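Local atomic coordinates of uncharacterized protein YfeY (PDB entry 2QZB), a protein that is of unknown function but is probably exported to the cell envelope of Escherichia coli as a lipoprotein of the DUF1131 family. Residues V95-L104 with L154-I162. Sequence-based numbering, arbitrary orientation.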
ATOM      1  N   VAL A  95       3.692  11.199  -3.362  1.00 30.28           N
ATOM      2  CA  VAL A  95       4.406  10.347  -2.459  1.00 29.71           C
ATOM      3  C   VAL A  95       4.858   9.055  -3.200  1.00 30.18           C
ATOM      4  O   VAL A  95       4.170   8.548  -4.108  1.00 28.00           O
ATOM      5  CB  VAL A  95       3.570  10.096  -1.205  1.00 30.16           C
ATOM      6  CG1 VAL A  95       4.237   9.112  -0.318  1.00 29.97           C
ATOM      7  CG2 VAL A  95       3.336  11.453  -0.441  1.00 30.34           C
ATOM      8  N   LYS A  96       6.045   8.579  -2.837  1.00 29.66           N
ATOM      9  CA  LYS A  96       6.603   7.353  -3.411  1.00 29.75           C
ATOM     10  C   LYS A  96       7.292   6.592  -2.310  1.00 28.14           C
ATOM     11  O   LYS A  96       7.537   7.129  -1.223  1.00 27.40           O
ATOM     12  CB  LYS A  96       7.618   7.678  -4.507  1.00 30.44           C
ATOM     13  CG  LYS A  96       8.798   8.501  -4.010  1.00 34.29           C
ATOM     14  CD  LYS A  96       9.686   8.970  -5.165  1.00 40.45           C
ATOM     15  CE  LYS A  96      10.379  10.334  -4.905  1.00 40.82           C
ATOM     16  NZ  LYS A  96      11.352  10.704  -6.013  1.00 41.63           N
ATOM     17  N   ILE A  97       7.589   5.335  -2.595  1.00 26.90           N
ATOM     18  CA  ILE A  97       8.425   4.511  -1.729  1.00 26.43           C
ATOM     19  C   ILE A  97       9.741   5.257  -1.501  1.00 25.99           C
ATOM     20  O   ILE A  97      10.338   5.743  -2.447  1.00 24.79           O
ATOM     21  CB  ILE A  97       8.652   3.118  -2.366  1.00 26.15           C
ATOM     22  CG1 ILE A  97       7.313   2.456  -2.696  1.00 26.21           C
ATOM     23  CG2 ILE A  97       9.491   2.213  -1.481  1.00 27.52           C
ATOM     24  CD1 ILE A  97       6.524   2.041  -1.525  1.00 27.50           C
ATOM     25  N   GLY A  98      10.159   5.364  -0.241  1.00 24.40           N
ATOM     26  CA  GLY A  98      11.274   6.186   0.089  1.00 24.89           C
ATOM     27  C   GLY A  98      10.996   7.620   0.526  1.00 24.58           C
ATOM     28  O   GLY A  98      11.893   8.254   1.064  1.00 25.06           O
ATOM     29  N   THR A  99       9.776   8.147   0.332  1.00 23.30           N
ATOM     30  CA  THR A  99       9.491   9.515   0.784  1.00 21.77           C
ATOM     31  C   THR A  99       9.765   9.573   2.298  1.00 22.19           C
ATOM     32  O   THR A  99       9.330   8.691   3.017  1.00 21.38           O
ATOM     33  CB  THR A  99       8.043   9.918   0.465  1.00 21.41           C
ATOM     34  OG1 THR A  99       7.905   9.959  -0.955  1.00 20.20           O
ATOM     35  CG2 THR A  99       7.667  11.346   1.044  1.00 19.85           C
ATOM     36  N   PRO A 100      10.511  10.592   2.777  1.00 22.15           N
ATOM     37  CA  PRO A 100      10.731  10.753   4.216  1.00 21.88           C
ATOM     38  C   PRO A 100       9.424  11.098   4.968  1.00 22.89           C
ATOM     39  O   PRO A 100       8.597  11.859   4.482  1.00 21.42           O
ATOM     40  CB  PRO A 100      11.748  11.902   4.303  1.00 22.62           C
ATOM     41  CG  PRO A 100      12.446  11.899   2.889  1.00 23.99           C
ATOM     42  CD  PRO A 100      11.254  11.599   1.990  1.00 23.21           C
ATOM     43  N   PHE A 101       9.232  10.505   6.132  1.00 22.31           N
ATOM     44  CA  PHE A 101       8.094  10.894   6.987  1.00 23.17           C
ATOM     45  C   PHE A 101       7.956  12.424   7.169  1.00 23.48           C
ATOM     46  O   PHE A 101       6.858  12.982   7.017  1.00 23.73           O
ATOM     47  CB  PHE A 101       8.287  10.217   8.357  1.00 22.19           C
ATOM     48  CG  PHE A 101       7.167  10.462   9.327  1.00 22.21           C
ATOM     49  CD1 PHE A 101       6.016   9.672   9.300  1.00 23.32           C
ATOM     50  CD2 PHE A 101       7.295  11.437  10.325  1.00 22.61           C
ATOM     51  CE1 PHE A 101       4.969   9.878  10.209  1.00 22.14           C
ATOM     52  CE2 PHE A 101       6.271  11.650  11.248  1.00 22.34           C
ATOM     53  CZ  PHE A 101       5.097  10.885  11.190  1.00 23.09           C
ATOM     54  N   SER A 102       9.084  13.076   7.482  1.00 23.52           N
ATOM     55  CA  SER A 102       9.191  14.521   7.775  1.00 24.15           C
ATOM     56  C   SER A 102       8.864  15.429   6.593  1.00 24.82           C
ATOM     57  O   SER A 102       8.590  16.640   6.783  1.00 23.07           O
ATOM     58  CB  SER A 102      10.606  14.827   8.270  1.00 24.74           C
ATOM     59  OG  SER A 102      11.570  14.427   7.300  1.00 27.16           O
ATOM     60  N   ASP A 103       8.848  14.846   5.388  1.00 23.96           N
ATOM     61  CA  ASP A 103       8.341  15.535   4.196  1.00 24.83           C
ATOM     62  C   ASP A 103       6.795  15.725   4.261  1.00 24.76           C
ATOM     63  O   ASP A 103       6.209  16.629   3.639  1.00 24.35           O
ATOM     64  CB  ASP A 103       8.727  14.726   2.931  1.00 24.32           C
ATOM     65  CG  ASP A 103      10.119  15.088   2.384  1.00 28.49           C
ATOM     66  OD1 ASP A 103      10.878  15.800   3.064  1.00 31.79           O
ATOM     67  OD2 ASP A 103      10.468  14.661   1.261  1.00 30.89           O
ATOM     68  N   LEU A 104       6.130  14.853   5.001  1.00 24.53           N
ATOM     69  CA  LEU A 104       4.664  14.806   4.942  1.00 24.43           C
ATOM     70  C   LEU A 104       3.976  15.204   6.210  1.00 23.99           C
ATOM     71  O   LEU A 104       2.898  15.787   6.147  1.00 23.99           O
ATOM     72  CB  LEU A 104       4.184  13.398   4.553  1.00 24.31           C
ATOM     73  CG  LEU A 104       4.783  12.909   3.241  1.00 26.95           C
ATOM     74  CD1 LEU A 104       4.525  11.427   3.099  1.00 27.20           C
ATOM     75  CD2 LEU A 104       4.251  13.711   2.048  1.00 25.41           C
ATOM     76  N   LEU A 154      10.302   8.779  14.351  1.00 34.10           N
ATOM     77  CA  LEU A 154       9.567   8.707  13.094  1.00 33.15           C
ATOM     78  C   LEU A 154      10.033   9.689  12.024  1.00 33.01           C
ATOM     79  O   LEU A 154       9.883   9.385  10.850  1.00 32.24           O
ATOM     80  CB  LEU A 154       8.066   8.857  13.312  1.00 33.22           C
ATOM     81  CG  LEU A 154       7.370   7.730  14.074  1.00 33.51           C
ATOM     82  CD1 LEU A 154       5.869   8.054  14.205  1.00 31.40           C
ATOM     83  CD2 LEU A 154       7.586   6.386  13.384  1.00 31.68           C
ATOM     84  N   LYS A 155      10.611  10.831  12.408  1.00 32.21           N
ATOM     85  CA  LYS A 155      10.938  11.869  11.411  1.00 34.20           C
ATOM     86  C   LYS A 155      11.837  11.333  10.291  1.00 32.72           C
ATOM     87  O   LYS A 155      11.701  11.746   9.139  1.00 33.79           O
ATOM     88  CB  LYS A 155      11.508  13.164  12.033  1.00 33.62           C
ATOM     89  CG  LYS A 155      12.802  12.972  12.806  1.00 37.26           C
ATOM     90  CD  LYS A 155      13.305  14.273  13.499  1.00 37.74           C
ATOM     91  CE  LYS A 155      14.850  14.230  13.624  1.00 43.71           C
ATOM     92  NZ  LYS A 155      15.444  14.941  14.822  1.00 49.01           N
ATOM     93  N   ASN A 156      12.677  10.359  10.639  1.00 31.50           N
ATOM     94  CA  ASN A 156      13.631   9.724   9.736  1.00 31.15           C
ATOM     95  C   ASN A 156      13.108   8.438   9.052  1.00 29.78           C
ATOM     96  O   ASN A 156      13.809   7.821   8.225  1.00 28.67           O
ATOM     97  CB  ASN A 156      14.921   9.408  10.524  1.00 31.70           C
ATOM     98  CG  ASN A 156      15.548  10.654  11.133  1.00 35.52           C
ATOM     99  OD1 ASN A 156      15.717  11.680  10.443  1.00 41.22           O
ATOM    100  ND2 ASN A 156      15.869  10.589  12.432  1.00 37.86           N
ATOM    101  N   TRP A 157      11.888   8.033   9.386  1.00 27.01           N
ATOM    102  CA  TRP A 157      11.258   6.905   8.677  1.00 25.00           C
ATOM    103  C   TRP A 157      10.939   7.248   7.205  1.00 23.72           C
ATOM    104  O   TRP A 157      10.887   8.413   6.824  1.00 22.15           O
ATOM    105  CB  TRP A 157      10.022   6.434   9.448  1.00 25.20           C
ATOM    106  CG  TRP A 157      10.378   5.633  10.696  1.00 23.53           C
ATOM    107  CD1 TRP A 157      11.466   5.797  11.501  1.00 25.40           C
ATOM    108  CD2 TRP A 157       9.623   4.546  11.259  1.00 25.16           C
ATOM    109  NE1 TRP A 157      11.449   4.864  12.524  1.00 24.79           N
ATOM    110  CE2 TRP A 157      10.328   4.082  12.388  1.00 25.84           C
ATOM    111  CE3 TRP A 157       8.428   3.907  10.898  1.00 27.75           C
ATOM    112  CZ2 TRP A 157       9.857   3.030  13.192  1.00 26.61           C
ATOM    113  CZ3 TRP A 157       7.969   2.838  11.676  1.00 27.37           C
ATOM    114  CH2 TRP A 157       8.687   2.415  12.815  1.00 26.93           C
ATOM    115  N   LYS A 158      10.779   6.228   6.375  1.00 22.57           N
ATOM    116  CA  LYS A 158      10.485   6.434   4.962  1.00 24.57           C
ATOM    117  C   LYS A 158       9.331   5.538   4.546  1.00 23.92           C
ATOM    118  O   LYS A 158       9.172   4.474   5.114  1.00 23.24           O
ATOM    119  CB  LYS A 158      11.717   6.120   4.090  1.00 24.93           C
ATOM    120  CG  LYS A 158      12.851   7.128   4.325  1.00 28.27           C
ATOM    121  CD  LYS A 158      14.029   6.879   3.418  1.00 32.51           C
ATOM    122  CE  LYS A 158      15.189   7.861   3.757  1.00 35.34           C
ATOM    123  NZ  LYS A 158      16.479   7.345   3.132  1.00 40.61           N
ATOM    124  N   VAL A 159       8.589   5.971   3.529  1.00 22.50           N
ATOM    125  CA  VAL A 159       7.464   5.249   3.020  1.00 23.16           C
ATOM    126  C   VAL A 159       7.958   3.904   2.492  1.00 24.22           C
ATOM    127  O   VAL A 159       8.858   3.862   1.637  1.00 24.40           O
ATOM    128  CB  VAL A 159       6.762   6.044   1.846  1.00 22.90           C
ATOM    129  CG1 VAL A 159       5.702   5.180   1.162  1.00 22.33           C
ATOM    130  CG2 VAL A 159       6.117   7.332   2.365  1.00 21.55           C
ATOM    131  N   SER A 160       7.369   2.821   2.973  1.00 24.08           N
ATOM    132  CA  SER A 160       7.760   1.482   2.513  1.00 25.00           C
ATOM    133  C   SER A 160       6.606   0.770   1.797  1.00 25.45           C
ATOM    134  O   SER A 160       6.810  -0.234   1.138  1.00 25.57           O
ATOM    135  CB  SER A 160       8.231   0.637   3.686  1.00 25.79           C
ATOM    136  OG  SER A 160       7.232   0.616   4.684  1.00 25.00           O
ATOM    137  N   LYS A 161       5.397   1.313   1.905  1.00 25.11           N
ATOM    138  CA  LYS A 161       4.272   0.810   1.129  1.00 24.86           C
ATOM    139  C   LYS A 161       3.245   1.920   0.905  1.00 24.47           C
ATOM    140  O   LYS A 161       3.073   2.800   1.758  1.00 22.72           O
ATOM    141  CB  LYS A 161       3.678  -0.363   1.898  1.00 25.68           C
ATOM    142  CG  LYS A 161       2.547  -1.076   1.267  1.00 28.16           C
ATOM    143  CD  LYS A 161       2.704  -2.539   1.604  1.00 36.35           C
ATOM    144  CE  LYS A 161       2.242  -2.843   2.990  1.00 38.81           C
ATOM    145  NZ  LYS A 161       2.234  -4.324   3.207  1.00 45.36           N
ATOM    146  N   ILE A 162       2.574   1.888  -0.245  1.00 24.27           N
ATOM    147  CA  ILE A 162       1.442   2.764  -0.483  1.00 24.11           C
ATOM    148  C   ILE A 162       0.197   1.849  -0.575  1.00 25.12           C
ATOM    149  O   ILE A 162       0.200   0.846  -1.318  1.00 25.66           O
ATOM    150  CB  ILE A 162       1.621   3.634  -1.777  1.00 23.70           C
ATOM    151  CG1 ILE A 162       2.927   4.469  -1.703  1.00 23.28           C
ATOM    152  CG2 ILE A 162       0.395   4.566  -1.973  1.00 24.39           C
ATOM    153  CD1 ILE A 162       3.267   5.159  -2.954  1.00 22.45           C
TER
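Gly98 N meets Val159 O at 2.7 Å in an almost straight bond that lies in the carbonyl plane and uses one of the oxygen's lone pairs. Two further backbone bonds follow, Val159 N to Thr99 O and, at 2.8 Å, Phe101 N to Trp157 O, the latter donor tilted from its acceptor's plane. Between them Pro100 and Lys158 form a non-hydrogen-bonded antiparallel pair, a single bridge in which a proline, with no N-H to give, fits well. Beyond it, Ser102 N reaches Lys155 O only weakly.

The case illustrates how a loop can borrow a strand edge. Strand 158-165 bonds 133-138 along one side and, at Ile162, strand 81-84 on the other; residues 98-101 line that second side at Val159, whose N and O both bond to them. A type II turn from Lys96 to Thr99 delivers them, Gly98 taking the positive phi (94°) such turns favour. Lys96 O accepts both the amide and the hydroxyl of Thr99, on the same face of its plane, and abuts Val159 CB.

Around this frame the side chains close in. Val159 CG2 touches Val95 CG1 and Thr99 CB, each at 3.7 Å, while Ile97 CD1 reaches the backbone at Ser160 O (3.5 Å). With CG anti to the backbone N (chi1 -177°), the Phe101 ring swings toward Leu154, whose CB sits 4.0 Å from the ring centroid over one face, a CH-pi contact; Phe137 meets the same ring edge-to-face. Shortened to an alanine, this residue would probably leave Leu154 CB and Phe137 without their aromatic partner and open a gap between the turn at 154-157 and the sheet. Leu154 CD2 also sits over the centre of the Trp157 ring, 3.4 Å above its plane; Trp157 NE1 bonds Glu140 O.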